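Local coordinates for SxtG (Microseira wollei, PDB 6U1R), which is an amidinotransferase of the saxitoxin biosynthetic pathway, probably passing an amidino group to an amine acceptor by way of a cysteine-bound intermediate, at residues G43-A48 against Y360-S365; N94-I99 against G364-A369; E101-K106 against E328-V333; M270-A273 against I277-N280; H306-Q311 against S355-Y360. All coordinates share one frame; numbering follows the deposited sequence.

How the interactions relate
Interactions 1, 2 and 4 are buried and apolar in their side chains; interaction 3 lies at the surface and interaction 5 is partly buried, and both turn to polar bonds, a salt bridge in interaction 3 and a His-carboxylate hydrogen bond in interaction 5. Interactions 1, 2 and 5 all draw on the loop between strands 350-354 and 370-375, where Cys368 is the predicted amidino-carrying residue: interaction 1 uses Phe362, interaction 2 Phe366 and interaction 5 Glu357 with Tyr360. Helix 83-102 links interactions 2 and 3, giving an aromatic ring from its middle and a glutamate from just beyond its C-terminal end. Interaction 4 is a backbone-bonded hairpin, joined to interaction 2 where Met270 touches His367.

Interaction 1: residues G43-A48 against Y360-S365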
# COMPACT_ATOMS: atom_id res chain seq x y z
N GLY A 43 -6.24 9.12 -18.93
CA GLY A 43 -6.91 9.83 -17.86
C GLY A 43 -8.24 10.44 -18.28
O GLY A 43 -8.69 10.36 -19.43
N SER A 44 -8.89 11.06 -17.30
CA SER A 44 -10.17 11.73 -17.48
C SER A 44 -10.14 13.06 -16.74
O SER A 44 -9.60 13.13 -15.63
CB SER A 44 -11.33 10.87 -16.97
OG SER A 44 -12.51 11.63 -16.78
N VAL A 45 -10.72 14.10 -17.34
CA VAL A 45 -10.82 15.40 -16.68
C VAL A 45 -12.18 15.65 -16.07
O VAL A 45 -12.38 16.68 -15.42
CB VAL A 45 -10.48 16.55 -17.65
CG1 VAL A 45 -9.02 16.54 -17.98
CG2 VAL A 45 -11.32 16.45 -18.93
N GLU A 46 -13.15 14.76 -16.25
CA GLU A 46 -14.48 14.98 -15.71
C GLU A 46 -14.46 14.98 -14.18
O GLU A 46 -13.76 14.16 -13.57
CB GLU A 46 -15.42 13.90 -16.22
CG GLU A 46 -15.55 13.88 -17.75
CD GLU A 46 -16.78 13.15 -18.22
OE1 GLU A 46 -16.66 12.01 -18.69
OE2 GLU A 46 -17.88 13.74 -18.11
N GLY A 47 -15.21 15.90 -13.58
CA GLY A 47 -15.31 16.01 -12.13
C GLY A 47 -14.08 16.54 -11.44
O GLY A 47 -13.99 16.47 -10.21
N ALA A 48 -13.13 17.06 -12.22
CA ALA A 48 -11.83 17.48 -11.71
C ALA A 48 -11.95 18.67 -10.76
O ALA A 48 -12.74 19.59 -10.98
CB ALA A 48 -10.91 17.82 -12.88
N TYR A 360 -3.02 21.08 -20.18
CA TYR A 360 -1.95 21.54 -19.29
C TYR A 360 -2.46 22.05 -17.94
O TYR A 360 -1.74 21.86 -16.94
CB TYR A 360 -1.13 22.63 -19.98
CG TYR A 360 -0.32 22.21 -21.20
CD1 TYR A 360 -0.26 20.89 -21.63
CD2 TYR A 360 0.40 23.16 -21.91
CE1 TYR A 360 0.49 20.54 -22.75
CE2 TYR A 360 1.14 22.82 -23.01
CZ TYR A 360 1.19 21.52 -23.42
OH TYR A 360 1.94 21.17 -24.52
N PRO A 361 -3.60 22.74 -17.84
CA PRO A 361 -4.05 23.20 -16.51
C PRO A 361 -4.38 22.06 -15.57
O PRO A 361 -4.49 22.29 -14.36
CB PRO A 361 -5.30 24.04 -16.82
CG PRO A 361 -5.32 24.27 -18.27
CD PRO A 361 -4.50 23.20 -18.92
N PHE A 362 -4.56 20.85 -16.09
CA PHE A 362 -4.74 19.66 -15.27
C PHE A 362 -3.42 19.00 -14.91
O PHE A 362 -3.42 17.88 -14.40
CB PHE A 362 -5.67 18.69 -15.99
CG PHE A 362 -7.02 19.27 -16.28
CD1 PHE A 362 -7.21 20.03 -17.43
CD2 PHE A 362 -8.08 19.11 -15.39
CE1 PHE A 362 -8.44 20.61 -17.70
CE2 PHE A 362 -9.32 19.68 -15.66
CZ PHE A 362 -9.50 20.44 -16.80
N LEU A 363 -2.30 19.69 -15.18
CA LEU A 363 -0.96 19.37 -14.71
C LEU A 363 -0.32 18.21 -15.45
O LEU A 363 0.53 17.49 -14.88
CB LEU A 363 -0.97 19.09 -13.21
CG LEU A 363 -1.60 20.20 -12.35
CD1 LEU A 363 -1.34 19.95 -10.86
CD2 LEU A 363 -1.10 21.57 -12.76
N GLY A 364 -0.69 18.00 -16.71
CA GLY A 364 -0.03 16.99 -17.51
C GLY A 364 -0.15 17.24 -19.00
O GLY A 364 -0.95 18.04 -19.47
N SER A 365 0.68 16.50 -19.75
CA SER A 365 0.48 16.35 -21.19
C SER A 365 0.45 14.85 -21.48
O SER A 365 0.03 14.07 -20.62
CB SER A 365 1.56 17.10 -21.98
OG SER A 365 1.26 17.12 -23.37
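Val45, the first residue of a type II beta turn that runs to Ala48, sits squarely over the ring of Phe362 in a CH-pi contact. This is a buried contact between two loops, one following strand 37-42 and the other leading toward strand 370-375. The two side chains cross at about a right angle, and a single methyl does most of the touching: Val45 CG1 stands 3.7 Å from the centroid of the Phe362 ring and only 9° off the ring normal. Because CG1 lies anti to the carbonyl carbon of its own residue (chi1 -70°), it projects over the ring, while CB reaches the outer rim, 3.9 Å from Phe362 CE2. A branched valine suits the place, since its compact end can rest on a flat surface without a long chain to order.

Ala48 takes a different side of the same ring, approaching its edge in the ring plane. The turn brings the two residues round together, with Gly47 at the positive phi that its third position requires. An ST turn overlaps its start, Ser44 OG accepting from Glu46 N. Tyr81 stacks on Phe362, and Ile86 and Ala89 of helix 83-102 touch it too, which suits a large apolar ring. The small methyl of Ala48 completes the contact at the ring edge, its CB 3.7 Å from Phe362 CE2.

Interaction 2: residues N94-I99 against G364-A369; sequences NEFIHI and GSFHCA
Phe96 and Phe366 form a buried aromatic pair that joins the middle of helix 83-102 to the loop before strand 370-375. The rings are set obliquely, their planes 52° apart and their centroids separated by 5.1 Å, an arrangement that is neither a parallel stack nor a T-shape. One corner of Phe366 makes the approach: its CD1 lies above a face of the Phe96 ring, offset toward the rim, and comes within 3.6 Å of Phe96 CE1. The helix residue reaches out because its CG is turned anti to the backbone N (chi1 173°), which carries the ring off the helix flank toward the loop. Phe366 also uses its CB, 4.0 Å from Phe96 CZ.

Phenylalanine fits both positions, as a broad apolar ring can fill the layer between a helix and the sheet strands beside it. Ile332 of strand 330-334 and Cys354 of strand 350-354 touch both rings, while Phe356 stacks on Phe366 and meets Phe96 at an angle. This layering of helix against short strands agrees with the alpha/beta propeller of the amidinotransferase family. Phe366 begins a helical turn, 366-368, closed by the bond from Ala369 N to Ser365 O at 2.9 Å. Two residues after Phe366 comes Cys368, the predicted amidino-cysteine. Over one face of the Phe366 ring lies Ser365 OG, 3.5 Å above the plane and offset toward the rim.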
# COMPACT_ATOMS: atom_id res chain seq x y z
N ASN A 94 -10.29 13.56 -26.46
CA ASN A 94 -10.93 12.65 -27.42
C ASN A 94 -10.12 12.53 -28.71
O ASN A 94 -10.01 11.44 -29.27
CB ASN A 94 -12.35 13.13 -27.70
CG ASN A 94 -13.31 12.75 -26.59
OD1 ASN A 94 -13.05 11.80 -25.85
ND2 ASN A 94 -14.42 13.47 -26.46
N GLU A 95 -9.55 13.64 -29.19
CA GLU A 95 -8.73 13.56 -30.40
C GLU A 95 -7.44 12.78 -30.14
O GLU A 95 -7.01 12.00 -31.00
CB GLU A 95 -8.42 14.96 -30.92
CG GLU A 95 -7.60 14.96 -32.21
CD GLU A 95 -8.18 14.04 -33.29
OE1 GLU A 95 -9.41 14.06 -33.52
OE2 GLU A 95 -7.40 13.27 -33.90
N PHE A 96 -6.81 12.99 -28.99
CA PHE A 96 -5.64 12.21 -28.59
C PHE A 96 -5.96 10.71 -28.59
O PHE A 96 -5.21 9.90 -29.13
CB PHE A 96 -5.18 12.71 -27.21
CG PHE A 96 -4.08 11.89 -26.57
CD1 PHE A 96 -2.96 11.52 -27.28
CD2 PHE A 96 -4.15 11.57 -25.22
CE1 PHE A 96 -1.94 10.80 -26.68
CE2 PHE A 96 -3.12 10.85 -24.60
CZ PHE A 96 -2.01 10.47 -25.34
N ILE A 97 -7.10 10.33 -28.01
CA ILE A 97 -7.50 8.93 -28.00
C ILE A 97 -7.74 8.43 -29.43
O ILE A 97 -7.34 7.31 -29.78
CB ILE A 97 -8.75 8.75 -27.11
CG1 ILE A 97 -8.35 8.94 -25.64
CG2 ILE A 97 -9.39 7.40 -27.35
CD1 ILE A 97 -9.52 9.15 -24.68
N HIS A 98 -8.37 9.26 -30.28
CA HIS A 98 -8.59 8.86 -31.67
C HIS A 98 -7.26 8.56 -32.37
O HIS A 98 -7.15 7.58 -33.12
CB HIS A 98 -9.35 9.95 -32.44
CG HIS A 98 -10.85 9.90 -32.31
ND1 HIS A 98 -11.57 8.73 -32.25
CD2 HIS A 98 -11.76 10.90 -32.26
CE1 HIS A 98 -12.86 9.01 -32.15
NE2 HIS A 98 -13.00 10.32 -32.15
N ILE A 99 -6.24 9.38 -32.14
CA ILE A 99 -4.91 9.12 -32.69
C ILE A 99 -4.37 7.78 -32.19
O ILE A 99 -3.88 6.95 -32.97
CB ILE A 99 -3.95 10.27 -32.37
CG1 ILE A 99 -4.42 11.55 -33.09
CG2 ILE A 99 -2.52 9.89 -32.76
CD1 ILE A 99 -3.59 12.81 -32.79
N GLY A 364 -0.69 18.00 -16.71
CA GLY A 364 -0.03 16.99 -17.51
C GLY A 364 -0.15 17.24 -19.00
O GLY A 364 -0.95 18.04 -19.47
N SER A 365 0.68 16.50 -19.75
CA SER A 365 0.48 16.35 -21.19
C SER A 365 0.45 14.85 -21.48
O SER A 365 0.03 14.07 -20.62
CB SER A 365 1.56 17.10 -21.98
OG SER A 365 1.26 17.12 -23.37
N PHE A 366 0.91 14.42 -22.67
CA PHE A 366 0.60 13.06 -23.14
C PHE A 366 1.17 11.98 -22.21
O PHE A 366 0.50 10.98 -21.92
CB PHE A 366 1.16 12.85 -24.56
CG PHE A 366 0.76 13.92 -25.53
CD1 PHE A 366 -0.56 14.03 -25.96
CD2 PHE A 366 1.70 14.83 -26.00
CE1 PHE A 366 -0.92 15.03 -26.85
CE2 PHE A 366 1.35 15.81 -26.87
CZ PHE A 366 0.04 15.92 -27.30
N HIS A 367 2.43 12.12 -21.80
CA HIS A 367 3.01 11.11 -20.93
C HIS A 367 2.32 11.07 -19.57
O HIS A 367 2.03 10.00 -19.04
CB HIS A 367 4.52 11.35 -20.81
CG HIS A 367 5.28 10.24 -20.13
ND1 HIS A 367 5.69 10.32 -18.81
CD2 HIS A 367 5.73 9.05 -20.59
CE1 HIS A 367 6.35 9.23 -18.49
NE2 HIS A 367 6.39 8.43 -19.55
N CYS A 368 2.01 12.25 -19.00
CA CYS A 368 1.30 12.31 -17.72
C CYS A 368 -0.08 11.68 -17.80
O CYS A 368 -0.56 11.09 -16.82
CB CYS A 368 1.13 13.76 -17.27
SG CYS A 368 2.66 14.57 -16.88
N ALA A 369 -0.76 11.87 -18.93
CA ALA A 369 -2.14 11.48 -19.14
C ALA A 369 -2.30 10.00 -19.42
O ALA A 369 -3.44 9.55 -19.59
CB ALA A 369 -2.73 12.29 -20.31

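Interaction 3: residues E101-K106 against E328-V333; sequences EAEGVK and EERVIV
A Schellman motif ends helix 83-102, and Glu103, the first residue to leave helical angles there, meets Arg330 at the start of strand 330-334. Arg330 NH1 makes two bonds to this one residue. It forms a salt bridge with Glu103 OE1 at 2.7 Å, and it donates to the backbone carbonyl Glu103 O at 3.2 Å. Both acceptors lie close to the guanidinium plane, so both oxygens meet the guanidinium at its edge, on NH1, and not over its face. The carboxylate is turned by 59° from that plane and offers the anti lone pair of OE1, the one directed away from its other oxygen. The bond to Glu103 O is the straighter of the two, with an N-H...O angle of 162°, and it meets a lone pair in the carbonyl plane.

Bends in both chains allow this grip: Glu103 folds at chi2 (-65°), so that OE1 and the residue's own carbonyl O both reach NH1, and Arg330 folds at chi3. Gly104 adopts positive phi as the C-prime residue of the Schellman motif, in which Gly104 N bonds to Glu101 O and Val105 N to Leu100 O. Within the fold the contact ties the C-terminal end of a helix to the strand beside it, at the surface and away from the predicted catalytic residues. An arginine suits the strand position because its several N-H groups serve different partners: NE forms a salt bridge with Asp327, while its side chain also touches Ile352 of strand 350-354.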
# COMPACT_ATOMS: atom_id res chain seq x y z
N GLU A 101 -5.91 5.16 -31.08
CA GLU A 101 -6.64 4.04 -31.65
C GLU A 101 -6.31 3.85 -33.13
O GLU A 101 -6.18 2.71 -33.60
CB GLU A 101 -8.14 4.25 -31.43
CG GLU A 101 -8.52 4.20 -29.93
CD GLU A 101 -9.97 4.59 -29.64
OE1 GLU A 101 -10.58 5.38 -30.40
OE2 GLU A 101 -10.50 4.11 -28.61
N ALA A 102 -6.21 4.94 -33.88
CA ALA A 102 -5.85 4.83 -35.29
C ALA A 102 -4.47 4.23 -35.45
O ALA A 102 -4.20 3.52 -36.44
CB ALA A 102 -5.93 6.19 -35.96
N GLU A 103 -3.58 4.50 -34.50
CA GLU A 103 -2.24 3.92 -34.52
C GLU A 103 -2.18 2.50 -33.94
O GLU A 103 -1.08 1.98 -33.74
CB GLU A 103 -1.28 4.85 -33.78
CG GLU A 103 -1.11 6.21 -34.44
CD GLU A 103 -0.46 6.13 -35.81
OE1 GLU A 103 0.35 5.21 -36.04
OE2 GLU A 103 -0.79 6.99 -36.66
N GLY A 104 -3.33 1.86 -33.67
CA GLY A 104 -3.34 0.47 -33.27
C GLY A 104 -3.25 0.19 -31.78
O GLY A 104 -3.03 -0.96 -31.40
N VAL A 105 -3.43 1.20 -30.92
CA VAL A 105 -3.37 1.02 -29.47
C VAL A 105 -4.78 0.83 -28.93
O VAL A 105 -5.70 1.57 -29.28
CB VAL A 105 -2.69 2.22 -28.78
CG1 VAL A 105 -2.58 1.98 -27.27
CG2 VAL A 105 -1.33 2.46 -29.41
N LYS A 106 -4.92 -0.12 -28.00
CA LYS A 106 -6.16 -0.28 -27.24
C LYS A 106 -6.17 0.71 -26.08
O LYS A 106 -5.22 0.74 -25.29
CB LYS A 106 -6.27 -1.70 -26.71
CG LYS A 106 -7.53 -1.98 -25.88
CD LYS A 106 -7.56 -3.46 -25.49
CE LYS A 106 -8.61 -3.79 -24.45
NZ LYS A 106 -8.32 -5.11 -23.81
N GLU A 328 9.68 2.67 -30.97
CA GLU A 328 10.96 3.38 -30.96
C GLU A 328 11.01 4.57 -31.92
O GLU A 328 11.96 5.36 -31.85
CB GLU A 328 12.09 2.40 -31.29
CG GLU A 328 12.21 1.30 -30.26
CD GLU A 328 13.39 0.38 -30.50
OE1 GLU A 328 14.24 0.69 -31.36
OE2 GLU A 328 13.47 -0.65 -29.79
N GLU A 329 10.02 4.72 -32.79
CA GLU A 329 10.04 5.74 -33.84
C GLU A 329 8.90 6.74 -33.72
O GLU A 329 9.13 7.95 -33.81
CB GLU A 329 10.00 5.03 -35.21
CG GLU A 329 9.89 5.96 -36.40
CD GLU A 329 9.86 5.21 -37.74
OE1 GLU A 329 9.57 3.99 -37.74
OE2 GLU A 329 10.10 5.84 -38.79
N ARG A 330 7.66 6.27 -33.54
CA ARG A 330 6.49 7.13 -33.54
C ARG A 330 6.32 7.79 -32.17
O ARG A 330 6.31 7.10 -31.15
CB ARG A 330 5.24 6.33 -33.88
CG ARG A 330 5.15 5.84 -35.35
CD ARG A 330 3.91 4.96 -35.55
NE ARG A 330 4.00 3.71 -34.79
CZ ARG A 330 2.97 2.94 -34.43
NH1 ARG A 330 1.73 3.27 -34.72
NH2 ARG A 330 3.19 1.82 -33.74
N VAL A 331 6.18 9.11 -32.17
CA VAL A 331 6.13 9.90 -30.94
C VAL A 331 5.03 10.95 -31.05
O VAL A 331 4.98 11.70 -32.03
CB VAL A 331 7.50 10.56 -30.64
CG1 VAL A 331 8.03 11.34 -31.84
CG2 VAL A 331 7.42 11.45 -29.40
N ILE A 332 4.13 10.99 -30.05
CA ILE A 332 3.08 12.00 -30.01
C ILE A 332 3.65 13.23 -29.33
O ILE A 332 4.26 13.14 -28.25
CB ILE A 332 1.82 11.46 -29.29
CG1 ILE A 332 1.18 10.35 -30.14
CG2 ILE A 332 0.81 12.58 -29.05
CD1 ILE A 332 0.02 9.65 -29.50
N VAL A 333 3.45 14.39 -29.95
CA VAL A 333 4.04 15.65 -29.52
C VAL A 333 3.03 16.75 -29.83
O VAL A 333 2.21 16.63 -30.75
CB VAL A 333 5.41 15.87 -30.21
CG1 VAL A 333 5.29 15.65 -31.67
CG2 VAL A 333 6.00 17.25 -29.92

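Interaction 4: residues M270-A273 against I277-N280; sequences MPLA and ILVN
Leu272 reaches across the hairpin to Leu278, laying its CD1 4.1 Å from Leu278 CB at a slant. Leu278 CB also faces Met270 CB; Met270 and Leu278 share one face of the hairpin, and the end of Leu272 comes in beside them. On the other side Pro271 and Ile277 lie side by side and point the same way, with Pro271 CG 4.1 Å from Ile277 CD1. With Ile277 CG1 anti to the backbone N (chi1 -173°) and chi2 also near 180°, the chain runs out beside the proline ring.

Met270 and Leu278 form an antiparallel hydrogen-bonded pair: Met270 N donates to Leu278 O, and Leu278 N to Met270 O, each at 2.9 Å. Pro271 and Ile277 are the non-hydrogen-bonded pair next to it, a place that tolerates proline because no N-H is needed toward the partner strand. Leu272 and Ala273 then face Lys276 together in a classic beta bulge just before the chain turns.

Strand 276-279 runs between strand 269-273 and the parallel strand 297-300. Leu272 packs on Leu344 and Leu278 on Met340, both of helix 338-346, whereas Pro271 touches Val220 and Cys222 of strand 219-222.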
# COMPACT_ATOMS: atom_id res chain seq x y z
N MET A 270 13.73 12.20 -20.47
CA MET A 270 12.77 11.37 -21.19
C MET A 270 13.47 10.39 -22.13
O MET A 270 13.86 10.76 -23.25
CB MET A 270 11.78 12.24 -21.95
CG MET A 270 10.82 12.95 -20.98
SD MET A 270 9.73 11.73 -20.22
CE MET A 270 8.39 11.71 -21.44
N PRO A 271 13.61 9.14 -21.72
CA PRO A 271 14.07 8.10 -22.65
C PRO A 271 13.10 7.97 -23.82
O PRO A 271 11.89 7.85 -23.62
CB PRO A 271 14.09 6.82 -21.79
CG PRO A 271 14.08 7.33 -20.36
CD PRO A 271 13.32 8.60 -20.38
N LEU A 272 13.64 7.98 -25.04
CA LEU A 272 12.80 7.84 -26.23
C LEU A 272 12.95 6.51 -26.94
O LEU A 272 11.98 6.04 -27.54
CB LEU A 272 13.09 8.96 -27.23
CG LEU A 272 12.92 10.39 -26.72
CD1 LEU A 272 13.17 11.38 -27.85
CD2 LEU A 272 11.55 10.60 -26.11
N ALA A 273 14.12 5.89 -26.86
CA ALA A 273 14.45 4.65 -27.55
C ALA A 273 15.78 4.16 -27.02
O ALA A 273 16.52 4.93 -26.41
CB ALA A 273 14.53 4.86 -29.07
N ILE A 277 18.07 9.57 -25.30
CA ILE A 277 17.40 10.16 -24.15
C ILE A 277 17.34 11.68 -24.32
O ILE A 277 18.35 12.33 -24.59
CB ILE A 277 18.07 9.74 -22.83
CG1 ILE A 277 17.27 10.21 -21.62
CG2 ILE A 277 19.55 10.18 -22.78
CD1 ILE A 277 17.63 9.44 -20.35
N LEU A 278 16.13 12.22 -24.18
CA LEU A 278 15.84 13.64 -24.32
C LEU A 278 16.02 14.35 -22.99
O LEU A 278 15.46 13.92 -21.97
CB LEU A 278 14.40 13.78 -24.82
CG LEU A 278 13.77 15.15 -25.09
CD1 LEU A 278 14.44 15.81 -26.27
CD2 LEU A 278 12.28 14.98 -25.36
N VAL A 279 16.77 15.46 -22.99
CA VAL A 279 17.15 16.14 -21.76
C VAL A 279 16.81 17.62 -21.83
O VAL A 279 16.98 18.27 -22.87
CB VAL A 279 18.65 15.94 -21.46
CG1 VAL A 279 19.04 16.71 -20.25
CG2 VAL A 279 18.94 14.46 -21.29
N ASN A 280 16.32 18.15 -20.71
CA ASN A 280 15.93 19.54 -20.59
C ASN A 280 17.17 20.39 -20.33
O ASN A 280 17.85 20.18 -19.33
CB ASN A 280 14.93 19.66 -19.42
CG ASN A 280 14.42 21.06 -19.21
OD1 ASN A 280 15.17 22.04 -19.29
ND2 ASN A 280 13.13 21.16 -18.90

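Interaction 5: residues H306-Q311 against S355-Y360; sequences HIPQNQ and SFESYY
His306 and Glu357 meet in a His-carboxylate hydrogen bond between two loops, one before strand 324-325 and the other after strand 350-354. The side chains come from opposite directions, and His306 NE2 donates to Glu357 OE2 at 2.8 Å. OE2 lies in the plane of the imidazole, in front of NE2, and receives the N-H on its syn lone pair; ring and carboxylate are 11° apart. Glu357 spans the gap because its chain is extended beyond CG (chi2 -161°). The negative carboxylate would be expected to stabilise a protonated form of this imidazole.

The tight part lies beside this bond. Pro308 crosses both Glu357 and Tyr360 at about a right angle, placing its CB 3.5 Å from Glu357 OE2 and its CG 3.7 Å from Tyr360 CE2. The proline thus meets the edge of the Tyr360 ring, while a face of that ring is taken up by the CA of Glu357, 3.8 Å above its centre. A rigid, apolar proline suits a place between an aromatic edge and a carboxylate, since it fills the wedge without competing for the histidine's bond. Glu334 of strand 330-334 touches Glu357 and Tyr360 from beyond the contact.

Toward Asn310 the packing is looser and a water takes part. The side chains of Ile307 and Gln309 leave the backbone away from 355-360, and both residues are exposed. Asn310 touches Pro361 but reaches 355-360 only through the water, which accepts from Asn310 ND2 at 3.2 Å and donates to the backbone Glu357 O at 2.8 Å.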
# COMPACT_ATOMS: atom_id res chain seq x y z
N HIS A 306 7.93 29.80 -26.61
CA HIS A 306 6.48 29.72 -26.55
C HIS A 306 6.07 29.41 -25.12
O HIS A 306 6.54 28.42 -24.55
CB HIS A 306 5.94 28.63 -27.49
CG HIS A 306 4.48 28.36 -27.31
ND1 HIS A 306 3.51 29.30 -27.56
CD2 HIS A 306 3.83 27.24 -26.89
CE1 HIS A 306 2.31 28.78 -27.32
NE2 HIS A 306 2.48 27.53 -26.91
N ILE A 307 5.22 30.26 -24.54
CA ILE A 307 4.64 30.06 -23.22
C ILE A 307 3.16 29.74 -23.42
O ILE A 307 2.41 30.60 -23.91
CB ILE A 307 4.81 31.29 -22.31
CG1 ILE A 307 6.28 31.74 -22.27
CG2 ILE A 307 4.30 30.96 -20.91
CD1 ILE A 307 7.23 30.74 -21.64
N PRO A 308 2.68 28.55 -23.09
CA PRO A 308 1.25 28.29 -23.19
C PRO A 308 0.50 29.20 -22.22
O PRO A 308 1.00 29.54 -21.15
CB PRO A 308 1.11 26.82 -22.79
CG PRO A 308 2.52 26.25 -22.85
CD PRO A 308 3.41 27.39 -22.53
N GLN A 309 -0.71 29.61 -22.60
CA GLN A 309 -1.52 30.44 -21.72
C GLN A 309 -2.86 29.78 -21.43
O GLN A 309 -3.45 29.14 -22.31
CB GLN A 309 -1.72 31.83 -22.32
CG GLN A 309 -2.13 32.88 -21.28
CD GLN A 309 -1.09 33.07 -20.18
OE1 GLN A 309 -0.92 32.20 -19.31
NE2 GLN A 309 -0.38 34.20 -20.21
N ASN A 310 -3.32 29.93 -20.19
CA ASN A 310 -4.65 29.50 -19.79
C ASN A 310 -5.13 30.37 -18.63
O ASN A 310 -4.33 31.06 -17.98
CB ASN A 310 -4.69 28.00 -19.42
CG ASN A 310 -3.84 27.66 -18.20
OD1 ASN A 310 -4.10 28.11 -17.09
ND2 ASN A 310 -2.83 26.82 -18.40
N GLN A 311 -6.44 30.34 -18.38
CA GLN A 311 -7.03 31.25 -17.41
C GLN A 311 -6.59 30.95 -15.97
O GLN A 311 -6.87 31.77 -15.08
CB GLN A 311 -8.56 31.23 -17.54
CG GLN A 311 -9.28 29.97 -17.04
CD GLN A 311 -10.61 29.70 -17.76
OE1 GLN A 311 -10.64 29.21 -18.89
NE2 GLN A 311 -11.71 30.00 -17.08
N SER A 355 -3.14 18.56 -30.82
CA SER A 355 -3.44 19.72 -29.98
C SER A 355 -3.83 19.25 -28.58
O SER A 355 -4.69 18.37 -28.43
CB SER A 355 -4.57 20.57 -30.57
OG SER A 355 -4.22 21.08 -31.85
N PHE A 356 -3.20 19.83 -27.56
CA PHE A 356 -3.34 19.30 -26.21
C PHE A 356 -3.04 20.32 -25.12
O PHE A 356 -2.98 19.96 -23.94
CB PHE A 356 -2.43 18.07 -26.04
CG PHE A 356 -2.98 17.02 -25.09
CD1 PHE A 356 -4.21 16.43 -25.32
CD2 PHE A 356 -2.26 16.61 -23.98
CE1 PHE A 356 -4.72 15.45 -24.47
CE2 PHE A 356 -2.75 15.63 -23.13
CZ PHE A 356 -3.99 15.05 -23.37
N GLU A 357 -2.86 21.61 -25.47
CA GLU A 357 -2.58 22.60 -24.43
C GLU A 357 -3.73 22.79 -23.46
O GLU A 357 -3.49 23.28 -22.34
CB GLU A 357 -2.22 23.96 -25.03
CG GLU A 357 -0.91 23.95 -25.76
CD GLU A 357 -0.34 25.34 -25.96
OE1 GLU A 357 -1.13 26.31 -26.09
OE2 GLU A 357 0.91 25.44 -25.97
N SER A 358 -4.96 22.41 -23.84
CA SER A 358 -6.09 22.49 -22.91
C SER A 358 -5.97 21.51 -21.77
O SER A 358 -6.69 21.65 -20.78
CB SER A 358 -7.42 22.23 -23.63
OG SER A 358 -7.71 23.28 -24.54
N TYR A 359 -5.10 20.51 -21.90
CA TYR A 359 -4.85 19.57 -20.82
C TYR A 359 -3.87 20.12 -19.79
O TYR A 359 -3.89 19.69 -18.64
CB TYR A 359 -4.32 18.26 -21.41
CG TYR A 359 -4.76 17.02 -20.66
CD1 TYR A 359 -5.99 16.42 -20.93
CD2 TYR A 359 -3.93 16.41 -19.72
CE1 TYR A 359 -6.40 15.27 -20.27
CE2 TYR A 359 -4.34 15.26 -19.05
CZ TYR A 359 -5.57 14.70 -19.32
OH TYR A 359 -5.97 13.55 -18.68
N TYR A 360 -3.02 21.08 -20.18
CA TYR A 360 -1.95 21.54 -19.29
C TYR A 360 -2.46 22.05 -17.94
O TYR A 360 -1.74 21.86 -16.94
CB TYR A 360 -1.13 22.63 -19.98
CG TYR A 360 -0.32 22.21 -21.20
CD1 TYR A 360 -0.26 20.89 -21.63
CD2 TYR A 360 0.40 23.16 -21.91
CE1 TYR A 360 0.49 20.54 -22.75
CE2 TYR A 360 1.14 22.82 -23.01
CZ TYR A 360 1.19 21.52 -23.42
OH TYR A 360 1.94 21.17 -24.52
O HOH W 1 -2.61 25.71 -21.37